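Side-chain contacts in penicillin-binding protein 2 (Pbp2) (Helicobacter pylori, PDB 5LP5), which probably cross-links peptidoglycan as a penicillin-binding transpeptidase during cell-wall synthesis, and forms a complex with the shape-determining protein MreC: residues 116-121 and 144-149; 244-249 and 575-580; 360-363 and 369-372. One frame throughout, in Å; residues are numbered along the deposited sequence.

Contact 1: residues 116-121 and 144-149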
ATOM      1  N   HIS A 116      -8.361 -19.534   6.487  1.00150.36           N
ATOM      2  CA  HIS A 116      -8.541 -20.943   6.907  1.00142.04           C
ATOM      3  C   HIS A 116      -8.349 -21.961   5.751  1.00139.29           C
ATOM      4  O   HIS A 116      -8.638 -23.156   5.914  1.00130.51           O
ATOM      5  CB  HIS A 116      -9.972 -21.094   7.483  1.00133.49           C
ATOM      6  CG  HIS A 116     -10.064 -21.909   8.740  1.00127.32           C
ATOM      7  ND1 HIS A 116     -10.299 -21.342   9.975  1.00121.41           N
ATOM      8  CD2 HIS A 116      -9.996 -23.246   8.945  1.00125.54           C
ATOM      9  CE1 HIS A 116     -10.348 -22.292  10.891  1.00121.62           C
ATOM     10  NE2 HIS A 116     -10.168 -23.456  10.292  1.00127.67           N
ATOM     11  N   ASN A 117      -7.836 -21.487   4.610  1.00129.32           N
ATOM     12  CA  ASN A 117      -7.902 -22.223   3.339  1.00117.75           C
ATOM     13  C   ASN A 117      -6.629 -22.124   2.465  1.00107.63           C
ATOM     14  O   ASN A 117      -5.987 -23.129   2.163  1.00 97.55           O
ATOM     15  CB  ASN A 117      -9.060 -21.674   2.480  1.00116.16           C
ATOM     16  CG  ASN A 117     -10.409 -21.740   3.165  1.00114.44           C
ATOM     17  OD1 ASN A 117     -10.739 -22.724   3.815  1.00118.31           O
ATOM     18  ND2 ASN A 117     -11.202 -20.687   3.009  1.00107.98           N
ATOM     19  N   LEU A 118      -6.309 -20.899   2.030  1.00 95.78           N
ATOM     20  CA  LEU A 118      -5.628 -20.675   0.735  1.00 83.92           C
ATOM     21  C   LEU A 118      -4.124 -20.446   0.794  1.00 76.47           C
ATOM     22  O   LEU A 118      -3.643 -19.693   1.625  1.00 77.63           O
ATOM     23  CB  LEU A 118      -6.277 -19.480   0.017  1.00 80.70           C
ATOM     24  CG  LEU A 118      -7.719 -19.670  -0.469  1.00 80.99           C
ATOM     25  CD1 LEU A 118      -8.382 -18.348  -0.821  1.00 74.22           C
ATOM     26  CD2 LEU A 118      -7.748 -20.630  -1.652  1.00 87.13           C
ATOM     27  N   ILE A 119      -3.399 -21.057  -0.142  1.00 72.38           N
ATOM     28  CA  ILE A 119      -1.927 -21.004  -0.195  1.00 77.51           C
ATOM     29  C   ILE A 119      -1.387 -20.201  -1.396  1.00 72.04           C
ATOM     30  O   ILE A 119      -1.739 -20.474  -2.542  1.00 74.45           O
ATOM     31  CB  ILE A 119      -1.335 -22.434  -0.267  1.00 86.31           C
ATOM     32  CG1 ILE A 119      -1.689 -23.201   1.015  1.00 92.55           C
ATOM     33  CG2 ILE A 119       0.177 -22.389  -0.487  1.00 87.83           C
ATOM     34  CD1 ILE A 119      -1.167 -24.626   1.106  1.00 95.77           C
ATOM     35  N   LYS A 120      -0.486 -19.256  -1.132  1.00 65.45           N
ATOM     36  CA  LYS A 120       0.032 -18.347  -2.169  1.00 59.74           C
ATOM     37  C   LYS A 120       1.109 -18.982  -3.057  1.00 53.04           C
ATOM     38  O   LYS A 120       2.239 -19.134  -2.636  1.00 50.66           O
ATOM     39  CB  LYS A 120       0.593 -17.061  -1.526  1.00 60.28           C
ATOM     40  CG  LYS A 120       1.110 -16.037  -2.539  1.00 61.68           C
ATOM     41  CD  LYS A 120       1.428 -14.698  -1.902  1.00 62.33           C
ATOM     42  CE  LYS A 120       2.710 -14.781  -1.095  1.00 65.88           C
ATOM     43  NZ  LYS A 120       2.890 -13.593  -0.223  1.00 65.27           N
ATOM     44  N   VAL A 121       0.782 -19.307  -4.299  1.00 50.25           N
ATOM     45  CA  VAL A 121       1.772 -19.921  -5.203  1.00 53.90           C
ATOM     46  C   VAL A 121       2.725 -18.922  -5.879  1.00 54.95           C
ATOM     47  O   VAL A 121       3.947 -19.084  -5.820  1.00 60.23           O
ATOM     48  CB  VAL A 121       1.106 -20.762  -6.305  1.00 54.30           C
ATOM     49  CG1 VAL A 121       2.165 -21.413  -7.189  1.00 52.59           C
ATOM     50  CG2 VAL A 121       0.203 -21.824  -5.696  1.00 56.59           C
ATOM     51  N   PHE A 144      -7.381 -19.059  -7.968  1.00 62.36           N
ATOM     52  CA  PHE A 144      -7.784 -17.780  -7.396  1.00 61.37           C
ATOM     53  C   PHE A 144      -6.659 -16.748  -7.557  1.00 55.50           C
ATOM     54  O   PHE A 144      -5.487 -17.085  -7.490  1.00 50.64           O
ATOM     55  CB  PHE A 144      -8.135 -17.963  -5.909  1.00 64.25           C
ATOM     56  CG  PHE A 144      -9.274 -18.922  -5.664  1.00 67.25           C
ATOM     57  CD1 PHE A 144     -10.494 -18.457  -5.188  1.00 66.93           C
ATOM     58  CD2 PHE A 144      -9.120 -20.296  -5.882  1.00 66.96           C
ATOM     59  CE1 PHE A 144     -11.548 -19.333  -4.959  1.00 70.20           C
ATOM     60  CE2 PHE A 144     -10.170 -21.171  -5.684  1.00 68.15           C
ATOM     61  CZ  PHE A 144     -11.385 -20.692  -5.208  1.00 70.84           C
ATOM     62  N   ALA A 145      -7.028 -15.490  -7.781  1.00 50.98           N
ATOM     63  CA  ALA A 145      -6.062 -14.407  -7.929  1.00 46.70           C
ATOM     64  C   ALA A 145      -6.532 -13.213  -7.084  1.00 44.28           C
ATOM     65  O   ALA A 145      -7.602 -12.652  -7.313  1.00 44.29           O
ATOM     66  CB  ALA A 145      -5.917 -14.022  -9.400  1.00 45.62           C
ATOM     67  N   LEU A 146      -5.712 -12.816  -6.120  1.00 42.11           N
ATOM     68  CA  LEU A 146      -6.172 -11.997  -5.023  1.00 40.61           C
ATOM     69  C   LEU A 146      -5.276 -10.809  -4.840  1.00 38.69           C
ATOM     70  O   LEU A 146      -4.068 -10.910  -5.018  1.00 39.66           O
ATOM     71  CB  LEU A 146      -6.153 -12.818  -3.733  1.00 41.93           C
ATOM     72  CG  LEU A 146      -6.989 -14.096  -3.773  1.00 43.01           C
ATOM     73  CD1 LEU A 146      -6.770 -14.981  -2.547  1.00 43.05           C
ATOM     74  CD2 LEU A 146      -8.453 -13.691  -3.945  1.00 42.32           C
ATOM     75  N   PRO A 147      -5.861  -9.683  -4.431  1.00 38.15           N
ATOM     76  CA  PRO A 147      -5.149  -8.437  -4.162  1.00 36.56           C
ATOM     77  C   PRO A 147      -4.371  -8.476  -2.851  1.00 35.99           C
ATOM     78  O   PRO A 147      -4.906  -8.889  -1.819  1.00 37.33           O
ATOM     79  CB  PRO A 147      -6.277  -7.413  -4.081  1.00 36.13           C
ATOM     80  CG  PRO A 147      -7.434  -8.190  -3.577  1.00 37.44           C
ATOM     81  CD  PRO A 147      -7.296  -9.580  -4.120  1.00 38.39           C
ATOM     82  N   LEU A 148      -3.115  -8.051  -2.912  1.00 34.91           N
ATOM     83  CA  LEU A 148      -2.210  -7.986  -1.761  1.00 34.88           C
ATOM     84  C   LEU A 148      -1.547  -6.614  -1.698  1.00 34.30           C
ATOM     85  O   LEU A 148      -1.448  -5.917  -2.699  1.00 31.38           O
ATOM     86  CB  LEU A 148      -1.086  -9.019  -1.898  1.00 35.24           C
ATOM     87  CG  LEU A 148      -1.425 -10.481  -2.131  1.00 36.80           C
ATOM     88  CD1 LEU A 148      -0.156 -11.235  -2.514  1.00 37.20           C
ATOM     89  CD2 LEU A 148      -2.071 -11.085  -0.896  1.00 36.73           C
ATOM     90  N   ASP A 149      -1.051  -6.254  -0.521  1.00 37.52           N
ATOM     91  CA  ASP A 149      -0.256  -5.050  -0.334  1.00 41.21           C
ATOM     92  C   ASP A 149       1.240  -5.346  -0.280  1.00 40.86           C
ATOM     93  O   ASP A 149       1.665  -6.307   0.327  1.00 46.93           O
ATOM     94  CB  ASP A 149      -0.665  -4.332   0.960  1.00 43.99           C
ATOM     95  CG  ASP A 149      -1.726  -3.286   0.730  1.00 48.76           C
ATOM     96  OD1 ASP A 149      -1.848  -2.851  -0.445  1.00 53.64           O
ATOM     97  OD2 ASP A 149      -2.423  -2.900   1.711  1.00 54.12           O
TER
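Leu118 and Lys120 reach across to Phe144, Leu146 and Leu148 within the small mixed sheet of the N-terminal, PBP-dimerisation region. The strands that carry them are not neighbours: each pairs with strand 63-76. Their axes approach to 9.5 Å at an angle of 75°, so the two strands run steeply across each other, and side chains make the contact. Alternation along 144-149 turns Phe144, Leu146 and Leu148 to this side in succession, while Pro147 takes another direction and packs on Phe182 of the MreC chain.

At the centre, Leu118 and Leu146 lie roughly perpendicular, and their CD1 methyls meet at 4.1 Å. The second branch of Leu118 is used differently: its CD2 lies over one face of the Phe144 ring, 4.5 Å from Phe144 CD2. A forked side chain suits this position because its two methyls serve two partners at once, one aliphatic and one aromatic. Phe74 of strand 63-76, the strand paired with both segments, touches Leu118, Lys120 and Leu146.

Lys120 continues the apolar row with its stem. With CG anti to the backbone N (chi1 -178°), the chain runs out towards the other strand, and Lys120 slants across Leu148. A lysine fits this partly exposed site: its methylenes can pack while its amine makes a weak hydrogen bond to Asn111. The bend at chi3 (74°) comes just where packing gives way to polarity, for Lys120 CD is the atom that rests on Leu148 CD1, at 3.9 Å.

Contact 2: residues 244-249 and 575-580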
ATOM      1  N   ASP A 244      21.566  14.879   1.182  1.00 44.37           N
ATOM      2  CA  ASP A 244      22.153  13.786   0.408  1.00 45.10           C
ATOM      3  C   ASP A 244      23.203  14.336  -0.551  1.00 45.46           C
ATOM      4  O   ASP A 244      24.310  13.844  -0.605  1.00 49.00           O
ATOM      5  CB  ASP A 244      21.072  12.980  -0.334  1.00 45.71           C
ATOM      6  CG  ASP A 244      20.360  11.946   0.566  1.00 44.72           C
ATOM      7  OD1 ASP A 244      20.283  12.116   1.805  1.00 44.72           O
ATOM      8  OD2 ASP A 244      19.856  10.947   0.025  1.00 45.25           O
ATOM      9  N   LYS A 245      22.859  15.377  -1.290  1.00 48.97           N
ATOM     10  CA  LYS A 245      23.779  15.997  -2.261  1.00 53.34           C
ATOM     11  C   LYS A 245      25.098  16.404  -1.600  1.00 49.61           C
ATOM     12  O   LYS A 245      26.161  16.202  -2.153  1.00 50.59           O
ATOM     13  CB  LYS A 245      23.098  17.220  -2.907  1.00 60.03           C
ATOM     14  CG  LYS A 245      23.898  18.009  -3.927  1.00 68.73           C
ATOM     15  CD  LYS A 245      23.886  17.370  -5.309  1.00 79.09           C
ATOM     16  CE  LYS A 245      24.472  18.313  -6.365  1.00 86.77           C
ATOM     17  NZ  LYS A 245      24.862  17.625  -7.635  1.00 89.18           N
ATOM     18  N   LEU A 246      25.028  16.970  -0.408  1.00 46.00           N
ATOM     19  CA  LEU A 246      26.219  17.467   0.265  1.00 45.05           C
ATOM     20  C   LEU A 246      27.164  16.342   0.659  1.00 46.63           C
ATOM     21  O   LEU A 246      28.381  16.521   0.623  1.00 53.43           O
ATOM     22  CB  LEU A 246      25.826  18.288   1.497  1.00 43.31           C
ATOM     23  CG  LEU A 246      25.059  19.598   1.247  1.00 41.22           C
ATOM     24  CD1 LEU A 246      24.573  20.224   2.553  1.00 39.22           C
ATOM     25  CD2 LEU A 246      25.919  20.585   0.474  1.00 42.27           C
ATOM     26  N   PHE A 247      26.602  15.184   1.021  1.00 45.72           N
ATOM     27  CA  PHE A 247      27.376  13.986   1.426  1.00 44.64           C
ATOM     28  C   PHE A 247      27.536  12.997   0.276  1.00 47.92           C
ATOM     29  O   PHE A 247      27.540  11.789   0.487  1.00 47.39           O
ATOM     30  CB  PHE A 247      26.697  13.263   2.605  1.00 39.60           C
ATOM     31  CG  PHE A 247      27.080  13.801   3.955  1.00 38.07           C
ATOM     32  CD1 PHE A 247      26.439  14.894   4.487  1.00 37.71           C
ATOM     33  CD2 PHE A 247      28.086  13.212   4.697  1.00 38.48           C
ATOM     34  CE1 PHE A 247      26.787  15.396   5.722  1.00 37.29           C
ATOM     35  CE2 PHE A 247      28.437  13.703   5.943  1.00 37.82           C
ATOM     36  CZ  PHE A 247      27.787  14.793   6.456  1.00 37.02           C
ATOM     37  N   GLU A 248      27.690  13.512  -0.937  1.00 53.21           N
ATOM     38  CA  GLU A 248      27.568  12.691  -2.129  1.00 56.94           C
ATOM     39  C   GLU A 248      28.720  11.712  -2.262  1.00 57.01           C
ATOM     40  O   GLU A 248      28.514  10.573  -2.683  1.00 59.48           O
ATOM     41  CB  GLU A 248      27.465  13.572  -3.364  1.00 62.40           C
ATOM     42  CG  GLU A 248      27.027  12.844  -4.619  1.00 68.76           C
ATOM     43  CD  GLU A 248      26.563  13.804  -5.715  1.00 70.66           C
ATOM     44  OE1 GLU A 248      26.112  14.925  -5.383  1.00 63.78           O
ATOM     45  OE2 GLU A 248      26.649  13.443  -6.916  1.00 74.72           O
ATOM     46  N   ASN A 249      29.924  12.152  -1.901  1.00 56.90           N
ATOM     47  CA  ASN A 249      31.113  11.281  -1.887  1.00 56.98           C
ATOM     48  C   ASN A 249      31.679  11.130  -0.485  1.00 50.51           C
ATOM     49  O   ASN A 249      32.857  10.889  -0.327  1.00 48.54           O
ATOM     50  CB  ASN A 249      32.199  11.862  -2.804  1.00 64.12           C
ATOM     51  CG  ASN A 249      31.997  11.488  -4.258  1.00 69.99           C
ATOM     52  OD1 ASN A 249      31.592  10.359  -4.553  1.00 74.24           O
ATOM     53  ND2 ASN A 249      32.273  12.429  -5.179  1.00 69.09           N
ATOM     54  N   LEU A 575      28.079  23.568   5.735  1.00 41.45           N
ATOM     55  CA  LEU A 575      27.187  24.307   6.622  1.00 41.31           C
ATOM     56  C   LEU A 575      26.434  25.460   5.916  1.00 43.62           C
ATOM     57  O   LEU A 575      25.210  25.604   6.072  1.00 40.35           O
ATOM     58  CB  LEU A 575      27.974  24.866   7.806  1.00 39.90           C
ATOM     59  CG  LEU A 575      27.200  25.695   8.842  1.00 39.45           C
ATOM     60  CD1 LEU A 575      25.951  24.979   9.347  1.00 37.48           C
ATOM     61  CD2 LEU A 575      28.114  26.035  10.015  1.00 39.49           C
ATOM     62  N   VAL A 576      27.164  26.278   5.158  1.00 48.13           N
ATOM     63  CA  VAL A 576      26.549  27.398   4.436  1.00 52.16           C
ATOM     64  C   VAL A 576      25.484  26.899   3.484  1.00 49.41           C
ATOM     65  O   VAL A 576      24.378  27.443   3.431  1.00 49.63           O
ATOM     66  CB  VAL A 576      27.553  28.285   3.642  1.00 59.12           C
ATOM     67  CG1 VAL A 576      28.425  29.074   4.602  1.00 62.01           C
ATOM     68  CG2 VAL A 576      28.411  27.465   2.672  1.00 61.51           C
ATOM     69  N   LYS A 577      25.812  25.847   2.747  1.00 46.45           N
ATOM     70  CA  LYS A 577      24.918  25.360   1.718  1.00 46.25           C
ATOM     71  C   LYS A 577      23.579  24.927   2.279  1.00 47.38           C
ATOM     72  O   LYS A 577      22.546  25.174   1.646  1.00 51.20           O
ATOM     73  CB  LYS A 577      25.579  24.248   0.931  1.00 45.74           C
ATOM     74  CG  LYS A 577      26.638  24.837   0.022  1.00 47.67           C
ATOM     75  CD  LYS A 577      27.411  23.807  -0.764  1.00 47.77           C
ATOM     76  CE  LYS A 577      28.561  24.486  -1.482  1.00 48.24           C
ATOM     77  NZ  LYS A 577      29.234  23.486  -2.333  1.00 49.93           N
ATOM     78  N   MET A 578      23.597  24.303   3.463  1.00 45.61           N
ATOM     79  CA  MET A 578      22.365  23.926   4.156  1.00 42.69           C
ATOM     80  C   MET A 578      21.632  25.152   4.715  1.00 43.47           C
ATOM     81  O   MET A 578      20.407  25.259   4.566  1.00 40.60           O
ATOM     82  CB  MET A 578      22.657  22.925   5.265  1.00 42.82           C
ATOM     83  CG  MET A 578      21.434  22.367   5.965  1.00 41.79           C
ATOM     84  SD  MET A 578      20.289  21.581   4.830  1.00 42.11           S
ATOM     85  CE  MET A 578      21.012  19.941   4.763  1.00 43.61           C
ATOM     86  N   SER A 579      22.365  26.073   5.350  1.00 46.94           N
ATOM     87  CA  SER A 579      21.754  27.292   5.925  1.00 49.37           C
ATOM     88  C   SER A 579      21.131  28.214   4.852  1.00 50.36           C
ATOM     89  O   SER A 579      20.149  28.922   5.122  1.00 48.82           O
ATOM     90  CB  SER A 579      22.770  28.070   6.766  1.00 51.09           C
ATOM     91  OG  SER A 579      23.703  28.729   5.936  1.00 55.41           O
ATOM     92  N   ASN A 580      21.716  28.187   3.650  1.00 47.12           N
ATOM     93  CA  ASN A 580      21.189  28.889   2.481  1.00 46.30           C
ATOM     94  C   ASN A 580      19.923  28.242   1.917  1.00 47.71           C
ATOM     95  O   ASN A 580      19.001  28.937   1.478  1.00 49.89           O
ATOM     96  CB  ASN A 580      22.247  28.945   1.370  1.00 45.61           C
ATOM     97  CG  ASN A 580      23.280  30.036   1.589  1.00 45.81           C
ATOM     98  OD1 ASN A 580      23.195  30.826   2.534  1.00 46.80           O
ATOM     99  ND2 ASN A 580      24.255  30.091   0.699  1.00 45.96           N
TER
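With chi1 at -65° and chi2 at 173°, Leu246 sets its CG opposite the carbonyl carbon and spreads its two methyls towards helix 572-584, where Lys577 and Met578 receive one each. The CD2 branch lies against the lysine stem, 3.7 Å from Lys577 CB and 3.8 Å from Lys577 CD. The methyl thus sits against two carbons on either side of the lysine CG, and the extended chain then carries the amine away from Leu246. The CD1 branch meets the end of Met578, at 4.2 Å from Met578 CE; this flexible thioether chain also reaches Ile254 and Val256 in the central sheet.

Leu246 is the last residue of helix 237-246, and Phe247, the first to leave helical geometry, drops onto the same sheet and stacks with Tyr270. The contact is consistent with the first and last helices packing together on one face of the five-stranded antiparallel sheet, as in the penicillin-binding and beta-lactamase fold. Within the C-terminal helix, Ser579 OG donates to Val576 O over 2.9 Å, so a buried hydroxyl is satisfied by its own helix.

Between the helices the chemistry is aliphatic. Such a contact depends on fit more than on direction, with lysine at the exposed border offering methylenes to the interior and its charge to the outside.

Contact 3: residues 360-363 and 369-372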
ATOM      1  N   TYR A 360      36.386  33.895  25.360  1.00 78.90           N
ATOM      2  CA  TYR A 360      35.909  34.277  24.012  1.00 75.83           C
ATOM      3  C   TYR A 360      36.906  33.834  22.932  1.00 76.75           C
ATOM      4  O   TYR A 360      36.523  33.257  21.909  1.00 75.43           O
ATOM      5  CB  TYR A 360      35.674  35.802  23.873  1.00 73.72           C
ATOM      6  CG  TYR A 360      34.593  36.428  24.762  1.00 72.00           C
ATOM      7  CD1 TYR A 360      33.294  36.611  24.304  1.00 70.61           C
ATOM      8  CD2 TYR A 360      34.893  36.877  26.045  1.00 72.51           C
ATOM      9  CE1 TYR A 360      32.325  37.188  25.111  1.00 70.87           C
ATOM     10  CE2 TYR A 360      33.931  37.457  26.851  1.00 71.61           C
ATOM     11  CZ  TYR A 360      32.653  37.607  26.380  1.00 71.73           C
ATOM     12  OH  TYR A 360      31.704  38.176  27.194  1.00 75.95           O
ATOM     13  N   LYS A 361      38.186  34.102  23.172  1.00 81.25           N
ATOM     14  CA  LYS A 361      39.225  33.857  22.172  1.00 87.41           C
ATOM     15  C   LYS A 361      39.591  32.372  22.071  1.00 85.30           C
ATOM     16  O   LYS A 361      39.932  31.872  20.984  1.00 79.04           O
ATOM     17  CB  LYS A 361      40.474  34.692  22.478  1.00 95.20           C
ATOM     18  CG  LYS A 361      41.490  34.692  21.332  1.00102.95           C
ATOM     19  CD  LYS A 361      42.760  35.446  21.670  1.00110.93           C
ATOM     20  CE  LYS A 361      43.929  34.842  20.901  1.00116.43           C
ATOM     21  NZ  LYS A 361      45.263  35.341  21.314  1.00123.89           N
ATOM     22  N   ALA A 362      39.524  31.676  23.203  1.00 86.49           N
ATOM     23  CA  ALA A 362      39.817  30.239  23.250  1.00 87.80           C
ATOM     24  C   ALA A 362      38.778  29.425  22.469  1.00 81.30           C
ATOM     25  O   ALA A 362      39.105  28.422  21.814  1.00 78.39           O
ATOM     26  CB  ALA A 362      39.902  29.758  24.696  1.00 90.33           C
ATOM     27  N   ILE A 363      37.526  29.866  22.565  1.00 75.13           N
ATOM     28  CA  ILE A 363      36.446  29.316  21.766  1.00 68.12           C
ATOM     29  C   ILE A 363      36.697  29.649  20.299  1.00 68.29           C
ATOM     30  O   ILE A 363      36.730  28.753  19.435  1.00 73.08           O
ATOM     31  CB  ILE A 363      35.076  29.902  22.173  1.00 63.91           C
ATOM     32  CG1 ILE A 363      34.686  29.462  23.591  1.00 61.40           C
ATOM     33  CG2 ILE A 363      34.018  29.466  21.163  1.00 63.09           C
ATOM     34  CD1 ILE A 363      33.347  29.989  24.070  1.00 59.58           C
ATOM     35  N   VAL A 369      45.281  25.175  25.063  1.00 68.61           N
ATOM     36  CA  VAL A 369      45.983  25.406  26.342  1.00 67.70           C
ATOM     37  C   VAL A 369      45.141  26.092  27.418  1.00 64.28           C
ATOM     38  O   VAL A 369      45.299  25.791  28.601  1.00 58.98           O
ATOM     39  CB  VAL A 369      47.320  26.164  26.145  1.00 68.82           C
ATOM     40  CG1 VAL A 369      47.915  26.591  27.483  1.00 69.23           C
ATOM     41  CG2 VAL A 369      48.315  25.278  25.408  1.00 70.51           C
ATOM     42  N   TYR A 370      44.254  27.004  27.023  1.00 62.47           N
ATOM     43  CA  TYR A 370      43.362  27.649  27.988  1.00 63.25           C
ATOM     44  C   TYR A 370      42.658  26.584  28.834  1.00 64.24           C
ATOM     45  O   TYR A 370      42.533  26.725  30.054  1.00 63.40           O
ATOM     46  CB  TYR A 370      42.335  28.521  27.264  1.00 61.92           C
ATOM     47  CG  TYR A 370      41.283  29.154  28.162  1.00 62.95           C
ATOM     48  CD1 TYR A 370      41.500  30.391  28.763  1.00 66.18           C
ATOM     49  CD2 TYR A 370      40.070  28.517  28.401  1.00 63.37           C
ATOM     50  CE1 TYR A 370      40.529  30.988  29.560  1.00 68.87           C
ATOM     51  CE2 TYR A 370      39.089  29.098  29.197  1.00 63.97           C
ATOM     52  CZ  TYR A 370      39.316  30.336  29.775  1.00 67.57           C
ATOM     53  OH  TYR A 370      38.347  30.921  30.575  1.00 67.56           O
ATOM     54  N   PHE A 371      42.221  25.515  28.161  1.00 63.99           N
ATOM     55  CA  PHE A 371      41.473  24.420  28.784  1.00 59.81           C
ATOM     56  C   PHE A 371      42.407  23.465  29.490  1.00 59.37           C
ATOM     57  O   PHE A 371      42.056  22.922  30.529  1.00 60.30           O
ATOM     58  CB  PHE A 371      40.605  23.685  27.747  1.00 56.87           C
ATOM     59  CG  PHE A 371      39.590  24.578  27.080  1.00 56.57           C
ATOM     60  CD1 PHE A 371      38.400  24.899  27.722  1.00 55.43           C
ATOM     61  CD2 PHE A 371      39.837  25.121  25.834  1.00 53.90           C
ATOM     62  CE1 PHE A 371      37.475  25.733  27.129  1.00 53.69           C
ATOM     63  CE2 PHE A 371      38.917  25.956  25.245  1.00 52.87           C
ATOM     64  CZ  PHE A 371      37.738  26.267  25.892  1.00 52.24           C
ATOM     65  N   TYR A 372      43.595  23.259  28.944  1.00 60.39           N
ATOM     66  CA  TYR A 372      44.619  22.505  29.664  1.00 64.37           C
ATOM     67  C   TYR A 372      44.904  23.132  31.040  1.00 68.78           C
ATOM     68  O   TYR A 372      44.945  22.442  32.061  1.00 70.83           O
ATOM     69  CB  TYR A 372      45.929  22.419  28.862  1.00 64.81           C
ATOM     70  CG  TYR A 372      45.908  21.516  27.633  1.00 63.63           C
ATOM     71  CD1 TYR A 372      45.192  20.315  27.621  1.00 64.59           C
ATOM     72  CD2 TYR A 372      46.644  21.847  26.495  1.00 63.49           C
ATOM     73  CE1 TYR A 372      45.184  19.498  26.502  1.00 64.28           C
ATOM     74  CE2 TYR A 372      46.645  21.030  25.378  1.00 63.35           C
ATOM     75  CZ  TYR A 372      45.915  19.857  25.388  1.00 64.14           C
ATOM     76  OH  TYR A 372      45.911  19.052  24.277  1.00 63.86           O
TER
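Tyr370 begins its contact with Ala362 at the first side-chain carbon: Tyr370 CB lies 3.7 Å from Ala362 CB. The ring root, Tyr370 CG, is 3.8 Å from the same methyl, and Tyr370 CD2 is 3.9 Å from it. With CG anti to the backbone N (chi1 175°), the ring leads away from the alanine beyond CD2. Tyr370 CD2 has a second role, standing 3.9 Å above the plane of the Phe371 ring, over its centre. The tyrosine ring also meets that of Phe374, the planes at about 55°, and touches Phe321 of helix 314-324.

Phe371 completes the cluster, placing CE2 4.0 Å from Ala362 CB. Alanine suits the middle position: one methyl touches both aromatic side chains, and its small size lets the helices come close, Ala362 CA to Tyr370 CA being 6.5 Å.

Phe371 also touches Lys314, which probably belongs to the SxxK motif. Two short helices joined by a short connection beside that motif are consistent with the helical part of a penicillin-binding transpeptidase domain; the connection carries a Ser-x-Asp sequence, probably the counterpart of the SxN motif of other penicillin-binding proteins.

In the fold
Contacts 2 and 3 are buried and contact 1 lies at the surface, yet all three rest on apolar packing. Contact 1 joins strands in the N-terminal region, far from contact 3, with centres about 69 Å apart on opposite sides of the chain's centre; its neighbourhood includes the MreC chain. Contact 2 brings together helices distant in sequence, and contact 3, about 30 Å from it between centres, is nested in the chain it closes, linking successive helices. None shares an element with another. Lysine stems supplement leucines in contacts 1 and 2, where solvent is near, whereas contact 3 is built from alanine and aromatic rings.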